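Local coordinates for protein glycoside hydrolase, family 11\:clostridium cellulosome enzyme, dockerin type i\:polysaccharide (Clostridium thermocellum, PDB 2C71) that hydrolyses acetyl esters of xylan, as a metal-dependent family 4 esterase that probably takes part in plant cell-wall breakdown, at residues N17-R22 with Q158-P163; A141-V146 with D169-T174. One frame throughout, in Å; residues are numbered along the deposited sequence.

Contact 1: N17-R22 with Q158-P163; sequences NVLTAR and QPEPHP
Leu-19 and Arg-22, on the first turns of helix 17-30, meet Gln-158, Glu-160 and His-162 in the loop that follows strand 151-155 of the NodB-homology fold. The contact lies at the surface, and the side chain of Gln-158 comes within about 6 Å of the bound magnesium ion. Arg-22 and Glu-160 reach tip to tip in a salt bridge. Arg-22 NH1 donates to Glu-160 OE1 at 2.8 Å, nearly straight at 171°. The acceptor lies in the guanidinium plane, but the donor sits above the carboxylate plane, and the two planes are 58° apart. Both side chains start with CG anti to the carbonyl carbon and run extended. Water 1 joins Arg-22 NH1 to His-162 O. Water 2 accepts a weak bond from Arg-22 NH2 and donates to Glu-160 OE2. Leu-19 CD2 is 3.5 Å from Gln-158 O and 4.3 Å from His-162 CD2, oblique to the ring. His-162 NE2 is hydrogen-bonded to His-155 O, which fixes the ring. Leu-19 CD1 is 3.7 Å from Glu-160 OE2 and lies over one guanidinium face, toward its rim. The bridge is thus a hydrated surface ion pair, with one methyl against both charged groups.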
loop_
_atom_site.group_PDB
_atom_site.type_symbol
_atom_site.label_atom_id
_atom_site.label_comp_id
_atom_site.label_asym_id
_atom_site.label_seq_id
_atom_site.Cartn_x
_atom_site.Cartn_y
_atom_site.Cartn_z
ATOM N N ASN A 17 -9.671 -11.336 -5.151
ATOM C CA ASN A 17 -11.115 -11.073 -5.106
ATOM C C ASN A 17 -11.707 -11.325 -3.736
ATOM O O ASN A 17 -12.562 -10.562 -3.303
ATOM C CB ASN A 17 -11.856 -11.863 -6.142
ATOM C CG ASN A 17 -11.654 -11.362 -7.552
ATOM O OD1 ASN A 17 -11.588 -12.213 -8.526
ATOM N ND2 ASN A 17 -11.586 -10.096 -7.752
ATOM N N VAL A 18 -11.325 -12.376 -3.052
ATOM C CA VAL A 18 -11.871 -12.685 -1.754
ATOM C C VAL A 18 -11.234 -11.849 -0.661
ATOM O O VAL A 18 -11.910 -11.097 0.088
ATOM C CB VAL A 18 -11.774 -14.190 -1.422
ATOM C CG1 VAL A 18 -12.338 -14.441 -0.022
ATOM C CG2 VAL A 18 -12.549 -15.001 -2.468
ATOM N N LEU A 19 -9.912 -11.909 -0.514
ATOM C CA LEU A 19 -9.267 -11.281 0.634
ATOM C C LEU A 19 -9.277 -9.730 0.544
ATOM O O LEU A 19 -9.451 -9.061 1.553
ATOM C CB LEU A 19 -7.824 -11.784 0.850
ATOM C CG LEU A 19 -7.733 -13.025 1.769
ATOM C CD1 LEU A 19 -8.381 -14.243 1.192
ATOM C CD2 LEU A 19 -6.296 -13.257 2.179
ATOM N N THR A 20 -9.079 -9.191 -0.650
ATOM C CA THR A 20 -9.086 -7.742 -0.810
ATOM C C THR A 20 -10.463 -7.185 -0.527
ATOM O O THR A 20 -10.621 -6.109 0.052
ATOM C CB THR A 20 -8.566 -7.340 -2.186
ATOM O OG1 THR A 20 -7.245 -7.880 -2.361
ATOM C CG2 THR A 20 -8.580 -5.828 -2.386
ATOM N N ALA A 21 -11.520 -7.911 -0.955
ATOM C CA ALA A 21 -12.891 -7.469 -0.680
ATOM C C ALA A 21 -13.153 -7.386 0.805
ATOM O O ALA A 21 -13.906 -6.510 1.240
ATOM C CB ALA A 21 -13.915 -8.338 -1.377
ATOM N N ARG A 22 -12.541 -8.250 1.623
ATOM C CA ARG A 22 -12.721 -8.124 3.068
ATOM C C ARG A 22 -12.223 -6.800 3.585
ATOM O O ARG A 22 -12.842 -6.175 4.460
ATOM C CB ARG A 22 -12.035 -9.275 3.806
ATOM C CG ARG A 22 -12.544 -10.630 3.503
ATOM C CD ARG A 22 -11.697 -11.662 4.239
ATOM N NE ARG A 22 -12.136 -12.966 3.826
ATOM C CZ ARG A 22 -11.431 -14.049 4.019
ATOM N NH1 ARG A 22 -10.200 -13.988 4.555
ATOM N NH2 ARG A 22 -11.948 -15.212 3.654
ATOM N N GLN A 158 -2.442 -12.369 2.343
ATOM C CA GLN A 158 -1.422 -13.248 2.958
ATOM C C GLN A 158 -2.088 -14.595 3.133
ATOM O O GLN A 158 -3.307 -14.703 3.182
ATOM C CB GLN A 158 -1.016 -12.761 4.344
ATOM C CG GLN A 158 -0.039 -11.594 4.340
ATOM C CD GLN A 158 1.283 -12.015 3.858
ATOM O OE1 GLN A 158 1.979 -12.863 4.534
ATOM N NE2 GLN A 158 1.726 -11.459 2.763
ATOM N N PRO A 159 -1.281 -15.655 3.299
ATOM C CA PRO A 159 -1.842 -16.947 3.724
ATOM C C PRO A 159 -2.616 -16.787 5.032
ATOM O O PRO A 159 -2.230 -16.022 5.910
ATOM C CB PRO A 159 -0.592 -17.849 3.882
ATOM C CG PRO A 159 0.445 -17.220 2.936
ATOM C CD PRO A 159 0.186 -15.724 3.106
ATOM N N GLU A 160 -3.677 -17.575 5.157
ATOM C CA GLU A 160 -4.536 -17.491 6.345
ATOM C C GLU A 160 -4.099 -18.420 7.456
ATOM O O GLU A 160 -3.364 -19.382 7.212
ATOM C CB GLU A 160 -5.961 -17.714 5.945
ATOM C CG GLU A 160 -6.394 -16.591 4.999
ATOM C CD GLU A 160 -7.808 -16.704 4.513
ATOM O OE1 GLU A 160 -8.729 -16.256 5.223
ATOM O OE2 GLU A 160 -7.986 -17.219 3.393
ATOM N N PRO A 161 -4.498 -18.141 8.698
ATOM C CA PRO A 161 -5.312 -17.006 9.159
ATOM C C PRO A 161 -4.728 -15.647 8.846
ATOM O O PRO A 161 -3.531 -15.451 9.006
ATOM C CB PRO A 161 -5.452 -17.221 10.666
ATOM C CG PRO A 161 -5.194 -18.642 10.876
ATOM C CD PRO A 161 -4.231 -19.066 9.807
ATOM N N HIS A 162 -5.593 -14.710 8.432
ATOM C CA HIS A 162 -5.140 -13.382 8.106
ATOM C C HIS A 162 -6.151 -12.334 8.606
ATOM O O HIS A 162 -6.872 -11.721 7.804
ATOM C CB HIS A 162 -4.915 -13.207 6.601
ATOM C CG HIS A 162 -4.197 -11.935 6.294
ATOM N ND1 HIS A 162 -3.012 -11.529 6.904
ATOM C CD2 HIS A 162 -4.495 -10.993 5.381
ATOM C CE1 HIS A 162 -2.642 -10.368 6.376
ATOM N NE2 HIS A 162 -3.531 -10.022 5.453
ATOM N N PRO A 163 -6.181 -12.099 9.921
ATOM C CA PRO A 163 -7.211 -11.209 10.496
ATOM C C PRO A 163 -6.866 -9.726 10.402
ATOM O O PRO A 163 -7.230 -8.933 11.293
ATOM C CB PRO A 163 -7.290 -11.666 11.949
ATOM C CG PRO A 163 -5.855 -12.123 12.236
ATOM C CD PRO A 163 -5.475 -12.861 10.972
HETATM O O HOH W 1 -8.434 -11.775 5.511
HETATM O O HOH W 2 -10.511 -17.081 2.481
#

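Contact 2: A141-V146 with D169-T174; sequences AVINGV and DIIIPT
Val-142 and Ile-143 of helix 135-145 pack against Ile-170, Ile-171 and Thr-174 of helix 164-177. The chain passes from one helix to the other through strand 151-155. The two helices pack side by side in the alpha/beta NodB-homology fold. The short helical segments run nearly parallel, 25° apart, with axes 9.8 Å apart at the closest.

The apolar contacts form two groups. In the first, Val-142 and Ile-171 cross at about a right angle. Val-142 CG2 meets Ile-171 CD1 at 3.7 Å, and Val-142 CG1 lies 4.0 Å from Ile-171 CG2. Both branches of the valine therefore touch the isoleucine. Val-142 also touches Ile-152 of strand 151-155, which places this group against the sheet. In the second, Ile-143 extends its CD1 to the opposite helix. CG1 is anti to the carbonyl carbon (chi1 -69°) and CD1 is roughly anti to CA. Ile-143 CD1 touches both Ile-170 CG2 and Thr-174 CB, one turn apart, at 3.7 Å each. Ile-143 CD1 also reaches the backbone, 4.0 Å from Ile-171 CA. The CG2 methyls of Ile-143 and Thr-174 meet at 3.8 Å. Contact with Arg-178 extends the surroundings of Ile-143 beyond the helices.

No polar pair joins the two segments; the side-chain hydrogen bond here is within helix 164-177. That helix is kinked where the N of Ile-170 and of Pro-173 lacks a bond to the turn before. Thr-174 turns its hydroxyl to the carbonyl of Ile-170, four residues earlier, while its CB and CG2 touch Ile-143. Ile-170 O accepts from both Thr-174 N and Thr-174 OG1; OG1 lies 2.9 Å from it, above the carbonyl plane.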
loop_
_atom_site.group_PDB
_atom_site.type_symbol
_atom_site.label_atom_id
_atom_site.label_comp_id
_atom_site.label_asym_id
_atom_site.label_seq_id
_atom_site.Cartn_x
_atom_site.Cartn_y
_atom_site.Cartn_z
ATOM N N ALA A 141 -0.145 -3.062 17.422
ATOM C CA ALA A 141 1.123 -2.735 16.779
ATOM C C ALA A 141 1.019 -1.435 15.989
ATOM O O ALA A 141 1.928 -0.606 16.020
ATOM C CB ALA A 141 1.566 -3.874 15.873
ATOM N N VAL A 142 -0.094 -1.265 15.284
ATOM C CA VAL A 142 -0.337 -0.048 14.519
ATOM C C VAL A 142 -0.575 1.145 15.437
ATOM O O VAL A 142 0.073 2.183 15.303
ATOM C CB VAL A 142 -1.543 -0.206 13.574
ATOM C CG1 VAL A 142 -1.899 1.131 12.941
ATOM C CG2 VAL A 142 -1.246 -1.247 12.505
ATOM N N ILE A 143 -1.508 0.990 16.371
ATOM C CA ILE A 143 -1.969 2.127 17.207
ATOM C C ILE A 143 -0.842 2.685 18.055
ATOM O O ILE A 143 -0.762 3.901 18.247
ATOM C CB ILE A 143 -3.149 1.686 18.038
ATOM C CG1 ILE A 143 -4.380 1.438 17.157
ATOM C CG2 ILE A 143 -3.363 2.604 19.275
ATOM C CD1 ILE A 143 -5.414 0.596 17.835
ATOM N N ASN A 144 0.024 1.840 18.578
ATOM C CA ASN A 144 1.123 2.308 19.405
ATOM C C ASN A 144 2.289 2.872 18.636
ATOM O O ASN A 144 3.088 3.557 19.225
ATOM C CB ASN A 144 1.487 1.205 20.434
ATOM C CG ASN A 144 0.362 0.954 21.433
ATOM O OD1 ASN A 144 0.103 1.818 22.340
ATOM N ND2 ASN A 144 -0.296 -0.167 21.338
ATOM N N GLY A 145 2.382 2.638 17.334
ATOM C CA GLY A 145 3.461 3.109 16.498
ATOM C C GLY A 145 3.162 4.356 15.709
ATOM O O GLY A 145 4.087 5.021 15.285
ATOM N N VAL A 146 1.896 4.654 15.480
ATOM C CA VAL A 146 1.596 5.776 14.617
ATOM C C VAL A 146 1.921 7.114 15.283
ATOM O O VAL A 146 1.831 7.302 16.487
ATOM C CB VAL A 146 0.140 5.816 14.142
ATOM C CG1 VAL A 146 -0.185 4.692 13.154
ATOM C CG2 VAL A 146 -0.796 5.922 15.252
ATOM N N ASP A 169 -11.161 -2.967 12.555
ATOM C CA ASP A 169 -12.256 -2.620 13.499
ATOM C C ASP A 169 -11.791 -1.996 14.781
ATOM O O ASP A 169 -12.618 -1.385 15.472
ATOM C CB ASP A 169 -13.130 -3.834 13.829
ATOM C CG ASP A 169 -13.993 -4.267 12.672
ATOM O OD1 ASP A 169 -14.652 -3.406 12.023
ATOM O OD2 ASP A 169 -14.035 -5.491 12.417
ATOM N N ILE A 170 -10.510 -2.166 15.149
ATOM C CA ILE A 170 -9.883 -1.493 16.270
ATOM C C ILE A 170 -9.103 -0.280 15.789
ATOM O O ILE A 170 -9.232 0.819 16.346
ATOM C CB ILE A 170 -8.995 -2.443 17.071
ATOM C CG1 ILE A 170 -9.811 -3.594 17.628
ATOM C CG2 ILE A 170 -8.247 -1.706 18.161
ATOM C CD1 ILE A 170 -8.961 -4.761 18.126
ATOM N N ILE A 171 -8.250 -0.458 14.774
ATOM C CA ILE A 171 -7.394 0.635 14.303
ATOM C C ILE A 171 -8.180 1.872 13.929
ATOM O O ILE A 171 -7.799 2.988 14.329
ATOM C CB ILE A 171 -6.541 0.155 13.104
ATOM C CG1 ILE A 171 -5.538 -0.941 13.535
ATOM C CG2 ILE A 171 -5.826 1.317 12.458
ATOM C CD1 ILE A 171 -4.961 -1.720 12.368
ATOM N N ILE A 172 -9.189 1.711 13.077
ATOM C CA ILE A 172 -9.862 2.893 12.522
ATOM C C ILE A 172 -10.582 3.689 13.638
ATOM O O ILE A 172 -10.341 4.890 13.788
ATOM C CB ILE A 172 -10.682 2.542 11.281
ATOM C CG1 ILE A 172 -9.749 2.161 10.135
ATOM C CG2 ILE A 172 -11.576 3.762 10.923
ATOM C CD1 ILE A 172 -10.447 1.511 8.952
ATOM N N PRO A 173 -11.444 3.043 14.436
ATOM C CA PRO A 173 -12.097 3.832 15.518
ATOM C C PRO A 173 -11.108 4.434 16.506
ATOM O O PRO A 173 -11.288 5.566 16.958
ATOM C CB PRO A 173 -13.046 2.823 16.138
ATOM C CG PRO A 173 -13.324 1.813 15.066
ATOM C CD PRO A 173 -12.041 1.699 14.327
ATOM N N THR A 174 -10.052 3.686 16.869
ATOM C CA THR A 174 -9.118 4.189 17.864
ATOM C C THR A 174 -8.389 5.411 17.328
ATOM O O THR A 174 -8.313 6.444 18.017
ATOM C CB THR A 174 -8.074 3.141 18.280
ATOM O OG1 THR A 174 -8.721 2.075 18.959
ATOM C CG2 THR A 174 -6.996 3.736 19.194
#

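In the fold
From the N terminus, the chain enters helix 17-30 after strand 6-12 and lays down the first half of contact 1. Much later, helix 135-145 supplies the first half of contact 2. After strand 151-155, segment 158-163 closes contact 1 across 135 residues. Pro-163 is then the N-cap residue of helix 164-177, whose segment 169-174 closes contact 2 across 22 residues. The two closures therefore cross and do not nest. They do not touch, and their centres are about 19 Å apart. Asp-169 forms salt bridges with Lys-26 and Lys-29, so helix 164-177 is tied to helix 17-30 as well as packed against helix 135-145.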